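Local atomic coordinates of homocitrate synthase (Sulfolobus acidocaldarius, PDB entry 6KTQ), a protein that catalyses the aldol-type condensation of acetyl-CoA with 2-oxoglutarate to give homocitrate, the first step of lysine biosynthesis by the alpha-aminoadipate route. Residues 80-83 and 84-88. Residues are numbered along the deposited sequence; the frame is centred on the assembly and turned at random.
Sequences PDIY and EGIRR
Glu84 N donates to Pro80 O (3.0 Å), one of four i to i+4 bonds that join 80-83 to 84-88 in the opening turns of helix 80-94. This helix is the crossover of a beta-alpha-beta unit in the TIM barrel of the enzyme, linking the parallel strands 70-74 and 101-106. Glu84 carries its CB past Pro80 O and then turns at chi2 (55°) along the helix, which brings the carboxylate forward to the guanidinium of Arg87, one turn further on. The grip is side-on: Arg87 NE reaches Glu84 OE1 at 3.2 Å, and Arg87 NH1 forms a salt bridge to Glu84 OE2 at 2.7 Å through the syn lone pair of that oxygen. An alanine in place of Glu84 would probably leave the Arg87 guanidinium without its carboxylate mate and free to swing away from the helix. Next comes Gly85, whose N bonds to Asp81 O at 2.9 Å; that carbonyl also receives a weak bond from Thr53 OG1, while Asp81 OD1 pairs with Ser79 OG at the start of the helix. Ile86 N then donates to Ile82 O, and on this buried side the Ile86 side chain comes down the helix, CG1 resting 3.3 Å from Ile82 O. With Ile86 CG1 beside the backbone N (chi1 -66°) and the chain extended beyond it, Ile86 CD1 meets Ile82 CG2 at 3.9 Å. Ile82 packs on Arg56 of helix 53-66 and on the loop holding Glu44, Ile86 on the loops holding Pro76 and Ile119. Tyr83, by contrast, sends its hydroxyl out to Glu118. The last of the four bonds is to its backbone carbonyl: Arg87 N approaches Tyr83 O at 2.9 Å, tilted 18° from the carbonyl plane, with Arg87 CB 3.5 Å from the same oxygen.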
loop_
_atom_site.group_PDB
_atom_site.type_symbol
_atom_site.label_atom_id
_atom_site.label_comp_id
_atom_site.label_asym_id
_atom_site.label_seq_id
_atom_site.Cartn_x
_atom_site.Cartn_y
_atom_site.Cartn_z
ATOM N N PRO A 80 27.749 -31.927 17.241
ATOM C CA PRO A 80 28.060 -31.418 18.582
ATOM C C PRO A 80 28.640 -30.022 18.593
ATOM O O PRO A 80 28.349 -29.216 19.504
ATOM C CB PRO A 80 29.097 -32.425 19.121
ATOM C CG PRO A 80 28.905 -33.661 18.326
ATOM C CD PRO A 80 28.234 -33.304 17.022
ATOM N N ASP A 81 29.470 -29.716 17.610
ATOM C CA ASP A 81 30.065 -28.389 17.568
ATOM C C ASP A 81 29.024 -27.268 17.331
ATOM O O ASP A 81 29.177 -26.146 17.842
ATOM C CB ASP A 81 31.169 -28.316 16.518
ATOM C CG ASP A 81 30.635 -28.373 15.088
ATOM O OD1 ASP A 81 30.291 -29.480 14.638
ATOM O OD2 ASP A 81 30.560 -27.305 14.422
ATOM N N ILE A 82 27.979 -27.571 16.569
ATOM C CA ILE A 82 26.933 -26.575 16.309
ATOM C C ILE A 82 26.131 -26.319 17.599
ATOM O O ILE A 82 25.907 -25.183 17.980
ATOM C CB ILE A 82 26.037 -26.983 15.136
ATOM C CG1 ILE A 82 26.861 -26.950 13.846
ATOM C CG2 ILE A 82 24.850 -26.020 15.037
ATOM C CD1 ILE A 82 26.249 -27.662 12.666
ATOM N N TYR A 83 25.790 -27.382 18.312
ATOM C CA TYR A 83 25.186 -27.263 19.620
ATOM C C TYR A 83 26.002 -26.366 20.551
ATOM O O TYR A 83 25.460 -25.456 21.177
ATOM C CB TYR A 83 25.042 -28.658 20.230
ATOM C CG TYR A 83 24.398 -28.659 21.586
ATOM C CD1 TYR A 83 25.122 -28.274 22.723
ATOM C CD2 TYR A 83 23.085 -29.074 21.745
ATOM C CE1 TYR A 83 24.534 -28.277 23.976
ATOM C CE2 TYR A 83 22.485 -29.085 22.993
ATOM C CZ TYR A 83 23.216 -28.680 24.101
ATOM O OH TYR A 83 22.631 -28.695 25.327
ATOM N N GLU A 84 27.300 -26.643 20.657
ATOM C CA GLU A 84 28.184 -25.898 21.531
ATOM C C GLU A 84 28.337 -24.441 21.133
ATOM O O GLU A 84 28.436 -23.573 22.004
ATOM C CB GLU A 84 29.568 -26.534 21.584
ATOM C CG GLU A 84 30.575 -25.801 22.479
ATOM C CD GLU A 84 30.106 -25.590 23.925
ATOM O OE1 GLU A 84 29.358 -26.442 24.455
ATOM O OE2 GLU A 84 30.492 -24.570 24.541
ATOM N N GLY A 85 28.386 -24.168 19.831
ATOM C CA GLY A 85 28.472 -22.784 19.344
ATOM C C GLY A 85 27.200 -22.031 19.697
ATOM O O GLY A 85 27.248 -20.886 20.158
ATOM N N ILE A 86 26.058 -22.688 19.529
ATOM C CA ILE A 86 24.780 -22.030 19.861
ATOM C C ILE A 86 24.698 -21.741 21.346
ATOM O O ILE A 86 24.318 -20.639 21.731
ATOM C CB ILE A 86 23.567 -22.822 19.414
ATOM C CG1 ILE A 86 23.542 -22.859 17.906
ATOM C CG2 ILE A 86 22.285 -22.140 19.871
ATOM C CD1 ILE A 86 22.590 -23.875 17.346
ATOM N N ARG A 87 25.081 -22.717 22.164
ATOM C CA ARG A 87 25.110 -22.534 23.612
ATOM C C ARG A 87 25.965 -21.329 24.020
ATOM O O ARG A 87 25.532 -20.519 24.825
ATOM C CB ARG A 87 25.595 -23.823 24.308
ATOM C CG ARG A 87 25.360 -23.888 25.811
ATOM C CD ARG A 87 26.311 -24.872 26.501
ATOM N NE ARG A 87 27.721 -24.477 26.337
ATOM C CZ ARG A 87 28.343 -23.507 27.021
ATOM N NH1 ARG A 87 29.623 -23.248 26.766
ATOM N NH2 ARG A 87 27.706 -22.803 27.967
ATOM N N ARG A 88 27.167 -21.205 23.457
ATOM C CA ARG A 88 28.061 -20.089 23.752
ATOM C C ARG A 88 27.475 -18.740 23.371
ATOM O O ARG A 88 27.635 -17.739 24.083
ATOM C CB ARG A 88 29.374 -20.247 22.999
ATOM C CG ARG A 88 30.396 -21.147 23.698
ATOM C CD ARG A 88 31.720 -20.408 23.853
ATOM N NE ARG A 88 32.660 -20.784 22.808
ATOM C CZ ARG A 88 33.627 -20.006 22.326
ATOM N NH1 ARG A 88 33.822 -18.761 22.751
ATOM N NH2 ARG A 88 34.418 -20.488 21.384
#